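Local atomic coordinates of putative acyl-[acyl-carrier-protein] desaturase DesA2 (Mycobacterium tuberculosis, PDB entry 1ZA0), a protein that probably desaturates fatty acyl chains carried on acyl carrier protein during mycobacterial lipid synthesis, as a metal-dependent four-helix-bundle enzyme of the type 2 desaturase family. Residues C161-Q172 against A242-L253. Numbering follows the deposited sequence.
Sequences CGAVFCRNLAAQ and AGIFGKPQLRQL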
ATOM      1  N   CYS A 161      -5.724   3.450  -0.696  1.00 28.57           N
ATOM      2  CA  CYS A 161      -4.985   3.573  -1.956  1.00 29.98           C
ATOM      3  C   CYS A 161      -4.187   2.291  -2.259  1.00 29.29           C
ATOM      4  O   CYS A 161      -4.272   1.780  -3.374  1.00 29.37           O
ATOM      5  CB  CYS A 161      -4.020   4.756  -1.960  1.00 30.31           C
ATOM      6  SG  CYS A 161      -4.834   6.344  -1.812  1.00 32.83           S
ATOM      7  N   GLY A 162      -3.422   1.810  -1.280  1.00 28.88           N
ATOM      8  CA  GLY A 162      -2.713   0.531  -1.356  1.00 28.05           C
ATOM      9  C   GLY A 162      -3.606  -0.616  -1.755  1.00 28.62           C
ATOM     10  O   GLY A 162      -3.222  -1.442  -2.593  1.00 28.46           O
ATOM     11  N   ALA A 163      -4.782  -0.703  -1.134  1.00 27.98           N
ATOM     12  CA  ALA A 163      -5.693  -1.810  -1.354  1.00 29.01           C
ATOM     13  C   ALA A 163      -6.285  -1.790  -2.782  1.00 28.84           C
ATOM     14  O   ALA A 163      -6.295  -2.844  -3.412  1.00 27.71           O
ATOM     15  CB  ALA A 163      -6.785  -1.817  -0.318  1.00 29.37           C
ATOM     16  N   VAL A 164      -6.676  -0.612  -3.272  1.00 28.50           N
ATOM     17  CA  VAL A 164      -7.191  -0.427  -4.622  1.00 29.33           C
ATOM     18  C   VAL A 164      -6.095  -0.692  -5.707  1.00 29.21           C
ATOM     19  O   VAL A 164      -6.287  -1.472  -6.641  1.00 28.49           O
ATOM     20  CB  VAL A 164      -7.767   0.968  -4.767  1.00 30.26           C
ATOM     21  CG1 VAL A 164      -8.145   1.279  -6.202  1.00 30.05           C
ATOM     22  CG2 VAL A 164      -9.040   1.114  -3.826  1.00 31.30           C
ATOM     23  N   PHE A 165      -4.937  -0.072  -5.517  1.00 29.43           N
ATOM     24  CA  PHE A 165      -3.759  -0.326  -6.348  1.00 28.55           C
ATOM     25  C   PHE A 165      -3.452  -1.801  -6.492  1.00 28.93           C
ATOM     26  O   PHE A 165      -3.359  -2.283  -7.617  1.00 27.97           O
ATOM     27  CB  PHE A 165      -2.569   0.480  -5.781  1.00 30.00           C
ATOM     28  CG  PHE A 165      -1.331   0.507  -6.639  1.00 28.11           C
ATOM     29  CD1 PHE A 165      -0.921   1.681  -7.252  1.00 30.39           C
ATOM     30  CD2 PHE A 165      -0.519  -0.644  -6.760  1.00 27.97           C
ATOM     31  CE1 PHE A 165       0.275   1.737  -8.021  1.00 27.93           C
ATOM     32  CE2 PHE A 165       0.671  -0.602  -7.475  1.00 25.81           C
ATOM     33  CZ  PHE A 165       1.053   0.609  -8.145  1.00 30.91           C
ATOM     34  N   CYS A 166      -3.335  -2.550  -5.373  1.00 27.55           N
ATOM     35  CA  CYS A 166      -2.896  -3.910  -5.438  1.00 27.90           C
ATOM     36  C   CYS A 166      -4.008  -4.852  -5.937  1.00 28.85           C
ATOM     37  O   CYS A 166      -3.726  -5.858  -6.621  1.00 26.62           O
ATOM     38  CB  CYS A 166      -2.376  -4.394  -4.081  1.00 28.07           C
ATOM     39  SG  CYS A 166      -0.862  -3.576  -3.578  1.00 29.85           S
ATOM     40  N   ARG A 167      -5.260  -4.546  -5.576  1.00 28.09           N
ATOM     41  CA  ARG A 167      -6.380  -5.258  -6.145  1.00 29.35           C
ATOM     42  C   ARG A 167      -6.418  -5.137  -7.700  1.00 27.84           C
ATOM     43  O   ARG A 167      -6.572  -6.172  -8.402  1.00 29.30           O
ATOM     44  CB  ARG A 167      -7.712  -4.800  -5.526  1.00 27.54           C
ATOM     45  CG  ARG A 167      -8.890  -5.595  -6.107  1.00 34.45           C
ATOM     46  N   ASN A 168      -6.264  -3.906  -8.208  1.00 26.48           N
ATOM     47  CA  ASN A 168      -6.380  -3.628  -9.605  1.00 27.54           C
ATOM     48  C   ASN A 168      -5.200  -4.273 -10.299  1.00 29.65           C
ATOM     49  O   ASN A 168      -5.311  -4.772 -11.430  1.00 28.78           O
ATOM     50  CB  ASN A 168      -6.429  -2.111  -9.917  1.00 27.82           C
ATOM     51  CG  ASN A 168      -7.716  -1.433  -9.407  1.00 29.76           C
ATOM     52  OD1 ASN A 168      -8.683  -2.127  -8.997  1.00 30.05           O
ATOM     53  ND2 ASN A 168      -7.745  -0.089  -9.482  1.00 30.41           N
ATOM     54  N   LEU A 169      -4.042  -4.214  -9.674  1.00 28.30           N
ATOM     55  CA  LEU A 169      -2.860  -4.832 -10.258  1.00 28.31           C
ATOM     56  C   LEU A 169      -2.936  -6.337 -10.324  1.00 28.41           C
ATOM     57  O   LEU A 169      -2.669  -6.912 -11.364  1.00 29.98           O
ATOM     58  CB  LEU A 169      -1.611  -4.390  -9.490  1.00 28.05           C
ATOM     59  CG  LEU A 169      -0.296  -5.005  -9.912  1.00 27.09           C
ATOM     60  CD1 LEU A 169       0.160  -4.681 -11.323  1.00 32.14           C
ATOM     61  CD2 LEU A 169       0.809  -4.659  -8.879  1.00 30.18           C
ATOM     62  N   ALA A 170      -3.294  -6.989  -9.228  1.00 27.53           N
ATOM     63  CA  ALA A 170      -3.421  -8.438  -9.168  1.00 28.18           C
ATOM     64  C   ALA A 170      -4.398  -8.927 -10.327  1.00 30.05           C
ATOM     65  O   ALA A 170      -4.090  -9.850 -11.046  1.00 30.47           O
ATOM     66  CB  ALA A 170      -3.959  -8.854  -7.789  1.00 28.50           C
ATOM     67  N   ALA A 171      -5.484  -8.188 -10.547  1.00 30.08           N
ATOM     68  CA  ALA A 171      -6.503  -8.560 -11.479  1.00 30.57           C
ATOM     69  C   ALA A 171      -5.966  -8.513 -12.928  1.00 30.84           C
ATOM     70  O   ALA A 171      -6.570  -9.103 -13.763  1.00 31.52           O
ATOM     71  CB  ALA A 171      -7.708  -7.687 -11.332  1.00 29.59           C
ATOM     72  N   GLN A 172      -4.894  -7.770 -13.198  1.00 31.72           N
ATOM     73  CA  GLN A 172      -4.306  -7.633 -14.534  1.00 32.10           C
ATOM     74  C   GLN A 172      -3.093  -8.518 -14.773  1.00 32.47           C
ATOM     75  O   GLN A 172      -2.569  -8.531 -15.898  1.00 33.34           O
ATOM     76  CB  GLN A 172      -3.928  -6.181 -14.844  1.00 32.43           C
ATOM     77  CG  GLN A 172      -5.128  -5.227 -14.973  1.00 33.64           C
ATOM     78  CD  GLN A 172      -4.793  -3.809 -15.336  1.00 36.02           C
ATOM     79  OE1 GLN A 172      -3.719  -3.550 -15.855  1.00 40.68           O
ATOM     80  NE2 GLN A 172      -5.713  -2.864 -15.065  1.00 35.85           N
ATOM     81  N   ALA A 242      -3.192   2.008 -17.807  1.00 38.94           N
ATOM     82  CA  ALA A 242      -3.707   0.649 -17.629  1.00 38.73           C
ATOM     83  C   ALA A 242      -4.909   0.568 -16.702  1.00 37.57           C
ATOM     84  O   ALA A 242      -5.481  -0.483 -16.542  1.00 40.57           O
ATOM     85  CB  ALA A 242      -2.579  -0.275 -17.108  1.00 37.55           C
ATOM     86  N   GLY A 243      -5.258   1.659 -16.033  1.00 37.58           N
ATOM     87  CA  GLY A 243      -6.369   1.640 -15.097  1.00 37.04           C
ATOM     88  C   GLY A 243      -5.992   0.997 -13.744  1.00 36.53           C
ATOM     89  O   GLY A 243      -6.877   0.683 -12.957  1.00 34.34           O
ATOM     90  N   ILE A 244      -4.707   0.779 -13.463  1.00 34.45           N
ATOM     91  CA  ILE A 244      -4.351   0.229 -12.140  1.00 34.30           C
ATOM     92  C   ILE A 244      -4.538   1.322 -11.082  1.00 34.71           C
ATOM     93  O   ILE A 244      -5.182   1.108 -10.067  1.00 37.03           O
ATOM     94  CB  ILE A 244      -2.908  -0.327 -12.186  1.00 33.18           C
ATOM     95  CG1 ILE A 244      -2.882  -1.556 -13.135  1.00 33.15           C
ATOM     96  CG2 ILE A 244      -2.300  -0.576 -10.817  1.00 33.21           C
ATOM     97  CD1 ILE A 244      -1.471  -1.861 -13.663  1.00 33.35           C
ATOM     98  N   PHE A 245      -3.894   2.455 -11.269  1.00 35.27           N
ATOM     99  CA  PHE A 245      -4.095   3.532 -10.327  1.00 36.10           C
ATOM    100  C   PHE A 245      -3.775   4.835 -10.966  1.00 37.40           C
ATOM    101  O   PHE A 245      -2.767   5.000 -11.641  1.00 38.17           O
ATOM    102  CB  PHE A 245      -3.269   3.343  -9.065  1.00 35.25           C
ATOM    103  CG  PHE A 245      -3.788   4.091  -7.875  1.00 35.36           C
ATOM    104  CD1 PHE A 245      -4.768   3.534  -7.046  1.00 35.43           C
ATOM    105  CD2 PHE A 245      -3.337   5.374  -7.596  1.00 35.73           C
ATOM    106  CE1 PHE A 245      -5.250   4.217  -5.942  1.00 37.16           C
ATOM    107  CE2 PHE A 245      -3.823   6.062  -6.437  1.00 36.14           C
ATOM    108  CZ  PHE A 245      -4.774   5.476  -5.630  1.00 34.45           C
ATOM    109  N   GLY A 246      -4.655   5.795 -10.721  1.00 39.45           N
ATOM    110  CA  GLY A 246      -4.479   7.165 -11.213  1.00 40.25           C
ATOM    111  C   GLY A 246      -5.488   8.108 -10.598  1.00 40.87           C
ATOM    112  O   GLY A 246      -6.184   7.744  -9.636  1.00 38.27           O
ATOM    113  N   LYS A 247      -5.604   9.307 -11.183  1.00 41.74           N
ATOM    114  CA  LYS A 247      -6.385  10.389 -10.554  1.00 43.32           C
ATOM    115  C   LYS A 247      -7.848   9.970 -10.454  1.00 42.87           C
ATOM    116  O   LYS A 247      -8.466  10.283  -9.476  1.00 43.15           O
ATOM    117  CB  LYS A 247      -6.209  11.754 -11.294  1.00 43.77           C
ATOM    118  CG  LYS A 247      -4.958  12.552 -10.863  1.00 45.92           C
ATOM    119  N   PRO A 248      -8.407   9.289 -11.457  1.00 43.47           N
ATOM    120  CA  PRO A 248      -9.788   8.812 -11.376  1.00 43.00           C
ATOM    121  C   PRO A 248     -10.020   7.737 -10.294  1.00 42.18           C
ATOM    122  O   PRO A 248     -11.057   7.748  -9.666  1.00 40.39           O
ATOM    123  CB  PRO A 248     -10.044   8.199 -12.774  1.00 44.02           C
ATOM    124  CG  PRO A 248      -9.009   8.740 -13.653  1.00 44.11           C
ATOM    125  CD  PRO A 248      -7.816   8.964 -12.767  1.00 44.54           C
ATOM    126  N   GLN A 249      -9.099   6.786 -10.151  1.00 40.57           N
ATOM    127  CA  GLN A 249      -9.233   5.792  -9.111  1.00 39.53           C
ATOM    128  C   GLN A 249      -9.130   6.522  -7.751  1.00 39.41           C
ATOM    129  O   GLN A 249      -9.912   6.241  -6.854  1.00 38.43           O
ATOM    130  CB  GLN A 249      -8.189   4.692  -9.253  1.00 38.82           C
ATOM    131  CG  GLN A 249      -8.461   3.751 -10.405  1.00 40.14           C
ATOM    132  CD  GLN A 249      -8.101   4.309 -11.803  1.00 40.74           C
ATOM    133  OE1 GLN A 249      -7.224   5.152 -11.956  1.00 41.89           O
ATOM    134  NE2 GLN A 249      -8.823   3.850 -12.806  1.00 43.72           N
ATOM    135  N   LEU A 250      -8.247   7.514  -7.642  1.00 38.81           N
ATOM    136  CA  LEU A 250      -8.013   8.199  -6.392  1.00 39.46           C
ATOM    137  C   LEU A 250      -9.243   8.969  -5.974  1.00 40.44           C
ATOM    138  O   LEU A 250      -9.686   8.874  -4.832  1.00 41.28           O
ATOM    139  CB  LEU A 250      -6.827   9.123  -6.526  1.00 39.74           C
ATOM    140  CG  LEU A 250      -6.425   9.913  -5.291  1.00 39.89           C
ATOM    141  CD1 LEU A 250      -6.094   8.996  -4.083  1.00 40.86           C
ATOM    142  CD2 LEU A 250      -5.194  10.818  -5.590  1.00 39.36           C
ATOM    143  N   ARG A 251      -9.781   9.738  -6.911  1.00 40.47           N
ATOM    144  CA  ARG A 251     -11.024  10.472  -6.725  1.00 42.09           C
ATOM    145  C   ARG A 251     -12.159   9.523  -6.277  1.00 39.98           C
ATOM    146  O   ARG A 251     -12.767   9.715  -5.252  1.00 39.86           O
ATOM    147  CB  ARG A 251     -11.338  11.281  -8.039  1.00 43.31           C
ATOM    148  CG  ARG A 251     -12.473  12.345  -7.938  1.00 49.47           C
ATOM    149  CD  ARG A 251     -13.174  12.764  -9.285  1.00 55.00           C
ATOM    150  NE  ARG A 251     -14.101  11.715  -9.769  1.00 60.87           N
ATOM    151  CZ  ARG A 251     -15.322  11.905 -10.287  1.00 64.72           C
ATOM    152  NH1 ARG A 251     -15.870  13.122 -10.396  1.00 66.87           N
ATOM    153  NH2 ARG A 251     -16.020  10.846 -10.692  1.00 66.25           N
ATOM    154  N   GLN A 252     -12.421   8.457  -6.994  1.00 37.98           N
ATOM    155  CA  GLN A 252     -13.443   7.546  -6.530  1.00 37.48           C
ATOM    156  C   GLN A 252     -13.177   6.978  -5.102  1.00 36.40           C
ATOM    157  O   GLN A 252     -14.106   6.943  -4.294  1.00 34.33           O
ATOM    158  CB  GLN A 252     -13.660   6.367  -7.486  1.00 38.05           C
ATOM    159  CG  GLN A 252     -15.003   5.646  -7.339  1.00 40.34           C
ATOM    160  CD  GLN A 252     -16.192   6.643  -7.341  1.00 44.60           C
ATOM    161  OE1 GLN A 252     -16.390   7.323  -8.336  1.00 43.68           O
ATOM    162  NE2 GLN A 252     -16.935   6.752  -6.209  1.00 44.37           N
ATOM    163  N   LEU A 253     -11.965   6.501  -4.799  1.00 35.58           N
ATOM    164  CA  LEU A 253     -11.756   5.836  -3.477  1.00 35.78           C
ATOM    165  C   LEU A 253     -11.899   6.875  -2.352  1.00 34.35           C
ATOM    166  O   LEU A 253     -12.335   6.533  -1.278  1.00 32.21           O
ATOM    167  CB  LEU A 253     -10.426   5.072  -3.347  1.00 36.49           C
ATOM    168  CG  LEU A 253      -9.116   5.828  -3.304  1.00 37.15           C
ATOM    169  CD1 LEU A 253      -8.769   6.281  -1.881  1.00 34.11           C
ATOM    170  CD2 LEU A 253      -7.967   4.979  -3.890  1.00 36.32           C
TER
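The amide of Gln172 reaches across to the backbone at Ala242, NE2 donating to Ala242 O over 2.8 Å, with the donor standing 32° out of that carbonyl's plane. The side chain, extended beyond CG, brings OE1 against Ile244, 3.5 Å from its CG1. One turn earlier Asn168 makes the straighter bond: ND2 lies 2.9 Å from Ile244 O, the N-H...O angle is 164°, and the acceptor sits close to the plane of the Asn168 amide. Two carboxamides on one side of helix 148-172 thus hold carbonyls of the turn that follows helix 233-241, where Gly243, at positive phi, completes a Schellman motif. The side chain of Ile244 lies beside these bonds, against Phe165, Leu169 and the Gln172 amide. With CG2 anti to the backbone N and CG1 beside it, the two branches part: CG1 goes to Gln172, CG2 over the centre of the Phe165 ring, a CH-pi contact 4.2 Å from the centroid and almost on the ring normal, while CD1 meets Leu169 CD1. Phe245 points back at the helix; its CB comes within 3.4 Å of Phe165 CD1, and the two rings are inclined at 44°. Val164 CG1 meets the Phe245 ring at its edge, and Cys161 borders CZ with CB and, obliquely, with its sulfur. After the N-cap Gly246, helix 247-260 closes this end of the contact: Leu250 CD1 packs 3.7 Å from Cys161 SG, and Leu253 lays CD2 against Cys161 CA and Val164 CG2. The contact fastens the connection between helices 233-241 and 247-260 onto a bundle helix that carries the manganese ligand Glu159: amide-to-carbonyl bonds fix the turn's backbone, and apolar packing continues toward Cys161, whose side chain is about 9 Å from the manganese.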